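Side-chain contacts in Lmo0181 protein (Listeria monocytogenes serovar 1/2a, PDB 5F7V), which binds the cyclic glucan cycloalternan and probably delivers it to an ABC transporter as a membrane-bound substrate-binding lipoprotein: residues 30-35 against 317-322; 122-127 against 303-308. All coordinates share one frame; numbering follows the deposited sequence.

Interaction 1 (30-35 against 317-322); sequences DEMVKE and NNWELP. With GLC (alpha-D-glucopyranose), chain B.
Met32, on helix 27-39, meets the indole of Trp319 in a Met-aromatic contact beside the sugar cleft of this periplasmic-binding-protein fold. From CB onward, CG stands anti to the carbonyl carbon (chi1 -68°), and beyond it the chain is extended, carrying sulfur and methyl away from the helix to the six-membered ring. Met32 SD lies 3.7 Å from Trp319 CZ3. Seen from the ring centroid it is 72° off the normal, an oblique approach. Met32 CE goes further, to 3.4 Å from Trp319 CZ3 and 3.6 Å from Trp319 CE3. Arg314 adds a cation-pi contact to the indole. Asn317 approaches the helix through OD1, hydrogen-bonded to Lys27 NZ, while its ND2 bonds to Ile313 O; Glu31 OE1 stays 4.5 Å from Asn317 ND2. The loop follows helix 308-316, whose end is a Schellman motif with Asn318, at positive phi, as the C-prime residue. Past Trp319, the centre of an inverse gamma turn, Glu320 points an extended side chain into the glycan pocket. One carboxylate oxygen, OE1, is held by Ser126 OG; the other, Glu320 OE2, accepts a hydrogen bond from O2 of the glucose at 2.6 Å.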
loop_
_atom_site.group_PDB
_atom_site.type_symbol
_atom_site.label_atom_id
_atom_site.label_comp_id
_atom_site.label_asym_id
_atom_site.label_seq_id
_atom_site.Cartn_x
_atom_site.Cartn_y
_atom_site.Cartn_z
ATOM N N ASP A 30 16.969 -6.073 -9.105
ATOM C CA ASP A 30 18.153 -6.753 -9.649
ATOM C C ASP A 30 19.445 -5.965 -9.376
ATOM O O ASP A 30 20.465 -6.567 -9.008
ATOM C CB ASP A 30 18.010 -7.053 -11.135
ATOM C CG ASP A 30 16.912 -8.087 -11.469
ATOM O OD1 ASP A 30 16.377 -8.704 -10.534
ATOM O OD2 ASP A 30 16.581 -8.288 -12.662
ATOM N N GLU A 31 19.402 -4.647 -9.526
ATOM C CA GLU A 31 20.557 -3.817 -9.233
ATOM C C GLU A 31 20.899 -3.853 -7.751
ATOM O O GLU A 31 22.067 -3.941 -7.416
ATOM C CB GLU A 31 20.309 -2.385 -9.672
ATOM C CG GLU A 31 21.606 -1.618 -9.778
ATOM C CD GLU A 31 21.414 -0.181 -10.210
ATOM O OE1 GLU A 31 20.290 0.203 -10.622
ATOM O OE2 GLU A 31 22.452 0.522 -10.117
ATOM N N MET A 32 19.903 -3.836 -6.866
ATOM C CA MET A 32 20.185 -3.991 -5.444
ATOM C C MET A 32 20.854 -5.327 -5.117
ATOM O O MET A 32 21.814 -5.353 -4.359
ATOM C CB MET A 32 18.904 -3.864 -4.648
ATOM C CG MET A 32 18.331 -2.462 -4.694
ATOM S SD MET A 32 16.810 -2.424 -3.743
ATOM C CE MET A 32 16.228 -0.774 -4.079
ATOM N N VAL A 33 20.371 -6.405 -5.723
ATOM C CA VAL A 33 20.979 -7.725 -5.498
ATOM C C VAL A 33 22.434 -7.732 -5.992
ATOM O O VAL A 33 23.322 -8.246 -5.284
ATOM C CB VAL A 33 20.134 -8.873 -6.099
ATOM C CG1 VAL A 33 20.857 -10.213 -6.110
ATOM C CG2 VAL A 33 18.808 -8.936 -5.341
ATOM N N LYS A 34 22.688 -7.184 -7.171
ATOM C CA LYS A 34 24.042 -7.105 -7.689
ATOM C C LYS A 34 24.966 -6.353 -6.728
ATOM O O LYS A 34 26.105 -6.748 -6.509
ATOM C CB LYS A 34 24.043 -6.421 -9.057
ATOM C CG LYS A 34 25.405 -6.106 -9.684
ATOM C CD LYS A 34 25.362 -5.298 -10.972
ATOM C CE LYS A 34 24.846 -3.869 -10.780
ATOM N NZ LYS A 34 24.806 -3.180 -12.076
ATOM N N GLU A 35 24.494 -5.224 -6.221
ATOM C CA GLU A 35 25.297 -4.417 -5.299
ATOM C C GLU A 35 25.524 -5.153 -3.958
ATOM O O GLU A 35 26.632 -5.167 -3.418
ATOM C CB GLU A 35 24.646 -3.050 -5.088
ATOM C CG GLU A 35 24.695 -2.208 -6.354
ATOM C CD GLU A 35 26.079 -1.775 -6.756
ATOM O OE1 GLU A 35 26.907 -1.542 -5.858
ATOM O OE2 GLU A 35 26.367 -1.597 -7.970
ATOM N N ASN A 317 14.700 4.890 -9.196
ATOM C CA ASN A 317 13.630 4.149 -9.849
ATOM C C ASN A 317 12.215 4.491 -9.386
ATOM O O ASN A 317 11.272 3.816 -9.817
ATOM C CB ASN A 317 13.938 2.650 -9.710
ATOM C CG ASN A 317 15.101 2.252 -10.593
ATOM O OD1 ASN A 317 14.960 2.148 -11.824
ATOM N ND2 ASN A 317 16.282 2.149 -10.014
ATOM N N ASN A 318 12.061 5.509 -8.538
ATOM C CA ASN A 318 10.767 5.917 -7.987
ATOM C C ASN A 318 10.074 4.782 -7.258
ATOM O O ASN A 318 8.844 4.766 -7.206
ATOM C CB ASN A 318 9.837 6.450 -9.073
ATOM C CG ASN A 318 10.385 7.673 -9.763
ATOM O OD1 ASN A 318 10.629 8.694 -9.123
ATOM N ND2 ASN A 318 10.553 7.589 -11.076
ATOM N N TRP A 319 10.837 3.841 -6.703
ATOM C CA TRP A 319 10.267 2.600 -6.163
ATOM C C TRP A 319 9.861 2.795 -4.718
ATOM O O TRP A 319 10.564 2.435 -3.793
ATOM C CB TRP A 319 11.230 1.446 -6.394
ATOM C CG TRP A 319 10.726 0.147 -5.855
ATOM C CD1 TRP A 319 9.433 -0.204 -5.583
ATOM C CD2 TRP A 319 11.539 -0.968 -5.490
ATOM N NE1 TRP A 319 9.413 -1.478 -5.093
ATOM C CE2 TRP A 319 10.687 -1.974 -5.009
ATOM C CE3 TRP A 319 12.916 -1.215 -5.524
ATOM C CZ2 TRP A 319 11.184 -3.198 -4.543
ATOM C CZ3 TRP A 319 13.382 -2.444 -5.077
ATOM C CH2 TRP A 319 12.520 -3.415 -4.595
ATOM N N GLU A 320 8.704 3.421 -4.536
ATOM C CA GLU A 320 8.227 3.834 -3.203
ATOM C C GLU A 320 9.279 4.769 -2.611
ATOM O O GLU A 320 9.910 5.505 -3.362
ATOM C CB GLU A 320 7.861 2.657 -2.316
ATOM C CG GLU A 320 6.782 1.789 -2.974
ATOM C CD GLU A 320 6.174 0.746 -2.077
ATOM O OE1 GLU A 320 6.634 0.579 -0.898
ATOM O OE2 GLU A 320 5.251 0.080 -2.596
ATOM N N LEU A 321 9.468 4.795 -1.299
ATOM C CA LEU A 321 10.469 5.611 -0.619
ATOM C C LEU A 321 11.319 4.700 0.227
ATOM O O LEU A 321 10.817 3.772 0.828
ATOM C CB LEU A 321 9.778 6.694 0.233
ATOM C CG LEU A 321 9.018 7.784 -0.533
ATOM C CD1 LEU A 321 8.206 8.612 0.449
ATOM C CD2 LEU A 321 9.954 8.650 -1.336
ATOM N N PRO A 322 12.622 4.974 0.296
ATOM C CA PRO A 322 13.507 4.244 1.199
ATOM C C PRO A 322 13.214 4.587 2.647
ATOM O O PRO A 322 12.621 5.601 2.964
ATOM C CB PRO A 322 14.885 4.710 0.768
ATOM C CG PRO A 322 14.636 6.127 0.352
ATOM C CD PRO A 322 13.292 6.142 -0.305
HETATM C C1 GLC B . 1.644 -1.531 -1.996
HETATM C C2 GLC B . 2.629 -1.441 -0.854
HETATM C C3 GLC B . 2.228 -2.391 0.260
HETATM C C4 GLC B . 0.770 -2.178 0.650
HETATM C C5 GLC B . -0.126 -2.315 -0.575
HETATM C C6 GLC B . -1.585 -1.992 -0.281
HETATM O O2 GLC B . 3.937 -1.745 -1.350
HETATM O O3 GLC B . 3.061 -2.113 1.382
HETATM O O4 GLC B . 0.408 -3.218 1.563
HETATM O O5 GLC B . 0.298 -1.358 -1.570
HETATM O O6 GLC B . -2.219 -1.994 -1.581
#

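Interaction 2 (122-127 against 303-308); sequences GMVESF and FMSANE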
loop_
_atom_site.group_PDB
_atom_site.type_symbol
_atom_site.label_atom_id
_atom_site.label_comp_id
_atom_site.label_asym_id
_atom_site.label_seq_id
_atom_site.Cartn_x
_atom_site.Cartn_y
_atom_site.Cartn_z
ATOM N N GLY A 122 11.202 -7.656 11.739
ATOM C CA GLY A 122 11.423 -7.399 10.309
ATOM C C GLY A 122 12.276 -6.167 10.196
ATOM O O GLY A 122 12.292 -5.364 11.112
ATOM N N MET A 123 12.990 -6.044 9.090
ATOM C CA MET A 123 13.717 -4.820 8.739
ATOM C C MET A 123 12.943 -4.066 7.678
ATOM O O MET A 123 12.604 -4.586 6.633
ATOM C CB MET A 123 15.103 -5.185 8.224
ATOM C CG MET A 123 15.951 -5.892 9.259
ATOM S SD MET A 123 16.475 -4.854 10.653
ATOM C CE MET A 123 17.971 -4.121 10.026
ATOM N N VAL A 124 12.696 -2.793 7.973
ATOM C CA VAL A 124 11.877 -1.999 7.071
ATOM C C VAL A 124 12.602 -1.733 5.773
ATOM O O VAL A 124 13.757 -1.314 5.755
ATOM C CB VAL A 124 11.411 -0.682 7.718
ATOM C CG1 VAL A 124 12.573 0.182 8.191
ATOM C CG2 VAL A 124 10.523 0.062 6.745
ATOM N N GLU A 125 11.921 -1.997 4.675
ATOM C CA GLU A 125 12.475 -1.918 3.325
ATOM C C GLU A 125 12.027 -0.670 2.586
ATOM O O GLU A 125 12.811 -0.054 1.847
ATOM C CB GLU A 125 12.022 -3.179 2.563
ATOM C CG GLU A 125 12.426 -3.198 1.129
ATOM C CD GLU A 125 11.591 -4.104 0.272
ATOM O OE1 GLU A 125 10.582 -4.684 0.839
ATOM O OE2 GLU A 125 11.925 -4.221 -0.903
ATOM N N SER A 126 10.775 -0.289 2.744
ATOM C CA SER A 126 10.248 0.868 2.038
ATOM C C SER A 126 8.981 1.342 2.719
ATOM O O SER A 126 8.375 0.639 3.524
ATOM C CB SER A 126 9.960 0.561 0.575
ATOM O OG SER A 126 8.879 -0.334 0.409
ATOM N N PHE A 127 8.554 2.564 2.405
ATOM C CA PHE A 127 7.234 3.028 2.804
ATOM C C PHE A 127 6.598 3.805 1.659
ATOM O O PHE A 127 7.279 4.224 0.698
ATOM C CB PHE A 127 7.257 3.748 4.159
ATOM C CG PHE A 127 7.854 5.125 4.123
ATOM C CD1 PHE A 127 9.225 5.298 4.288
ATOM C CD2 PHE A 127 7.078 6.258 3.927
ATOM C CE1 PHE A 127 9.823 6.539 4.258
ATOM C CE2 PHE A 127 7.674 7.502 3.892
ATOM C CZ PHE A 127 9.028 7.629 4.068
ATOM N N PHE A 303 20.796 -4.706 4.510
ATOM C CA PHE A 303 21.180 -4.000 3.287
ATOM C C PHE A 303 19.973 -3.317 2.641
ATOM O O PHE A 303 19.983 -2.137 2.296
ATOM C CB PHE A 303 21.859 -4.996 2.305
ATOM C CG PHE A 303 22.149 -4.436 0.942
ATOM C CD1 PHE A 303 21.191 -4.494 -0.062
ATOM C CD2 PHE A 303 23.384 -3.867 0.651
ATOM C CE1 PHE A 303 21.461 -3.970 -1.327
ATOM C CE2 PHE A 303 23.636 -3.364 -0.628
ATOM C CZ PHE A 303 22.676 -3.423 -1.613
ATOM N N MET A 304 18.908 -4.063 2.450
ATOM C CA MET A 304 17.725 -3.537 1.802
ATOM C C MET A 304 17.164 -2.431 2.667
ATOM O O MET A 304 16.635 -1.469 2.119
ATOM C CB MET A 304 16.697 -4.644 1.602
ATOM C CG MET A 304 17.075 -5.630 0.534
ATOM S SD MET A 304 17.086 -4.990 -1.131
ATOM C CE MET A 304 15.323 -5.078 -1.540
ATOM N N SER A 305 17.295 -2.479 3.986
ATOM C CA SER A 305 16.708 -1.489 4.856
ATOM C C SER A 305 17.458 -0.162 4.826
ATOM O O SER A 305 16.844 0.919 4.696
ATOM C CB SER A 305 16.673 -2.039 6.289
ATOM O OG SER A 305 16.056 -1.117 7.154
ATOM N N ALA A 306 18.776 -0.255 4.931
ATOM C CA ALA A 306 19.591 0.894 5.305
ATOM C C ALA A 306 20.804 1.145 4.434
ATOM O O ALA A 306 21.433 2.187 4.586
ATOM C CB ALA A 306 19.986 0.775 6.775
ATOM N N ASN A 307 21.165 0.261 3.516
ATOM C CA ASN A 307 22.334 0.540 2.683
ATOM C C ASN A 307 22.089 1.738 1.761
ATOM O O ASN A 307 21.053 1.823 1.114
ATOM C CB ASN A 307 22.672 -0.729 1.899
ATOM C CG ASN A 307 23.873 -0.526 1.028
ATOM O OD1 ASN A 307 23.766 0.024 -0.080
ATOM N ND2 ASN A 307 25.011 -0.990 1.505
ATOM N N GLU A 308 23.051 2.650 1.691
ATOM C CA GLU A 308 22.867 3.897 0.929
ATOM C C GLU A 308 22.805 3.666 -0.571
ATOM O O GLU A 308 22.065 4.338 -1.280
ATOM C CB GLU A 308 23.968 4.879 1.253
ATOM C CG GLU A 308 23.797 5.530 2.610
ATOM C CD GLU A 308 24.345 6.953 2.607
ATOM O OE1 GLU A 308 25.271 7.265 3.368
ATOM O OE2 GLU A 308 23.861 7.786 1.810
HETATM O O HOH W 1 15.032 -1.852 9.604
HETATM O O HOH W 2 14.949 1.338 2.537
#
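Ser305, near the end of helix 294-306, hydrogen-bonds directly to strand 119-135: its OG donates to Val124 O at 2.7 Å. The hydroxyl lies in the carbonyl plane on a lone pair, with a C=O...OG angle of 145°. Placing OG anti to the backbone N (chi1 -178°) turns it to the strand. Ser305 CA lies 3.1 Å from Val124 O, a CA-H...O contact. Water 1 accepts from Val124 N and donates to Ser305 OG at 2.8 Å, so the hydroxyl has a partner for each role; water 2 bridges two carbonyls, 2.6 Å from Glu125 O and 2.9 Å from Ser305 O. Apolar contact is sparse: Met123 CB packs on Ser305 CB at 4.0 Å, while the rest of that methionine reaches Phe298 and Ala301. A methyl-to-carboxylate contact is separate: Met304 lies alongside Glu125, both chains heading in one direction, and Met304 CE, folded round by the last two torsions, comes to 3.6 Å from Glu125 OE2. That buried oxygen is in a salt bridge with Arg314. Strand and helix meet close to a classic beta bulge, in which Glu125 and Ser126 are paired with the single Asn283, within the mixed alpha/beta architecture of a bacterial solute-binding protein.

Overall arrangement
Interaction 2 is wholly buried and joins a helix to the central sheet through backbone carbonyls, a serine hydroxyl and bridging waters; interaction 1 is partly buried, smaller, and rests on sulfur and methyl against an indole, with no hydrogen bond between its two segments. Their centres lie about 10 Å apart, and along the chain interaction 2 is nested within the loop closed by interaction 1. Strands 321-322 and 119-135 are neighbours in one sheet, joined by a probable Phe127 N to Leu321 O bond of 3.0 Å. Met304 packs on Met32, and Arg314 gives a cation-pi contact to Trp319 and a salt bridge to Glu125. The 317-322 segment supplies Glu320 to the glycan pocket.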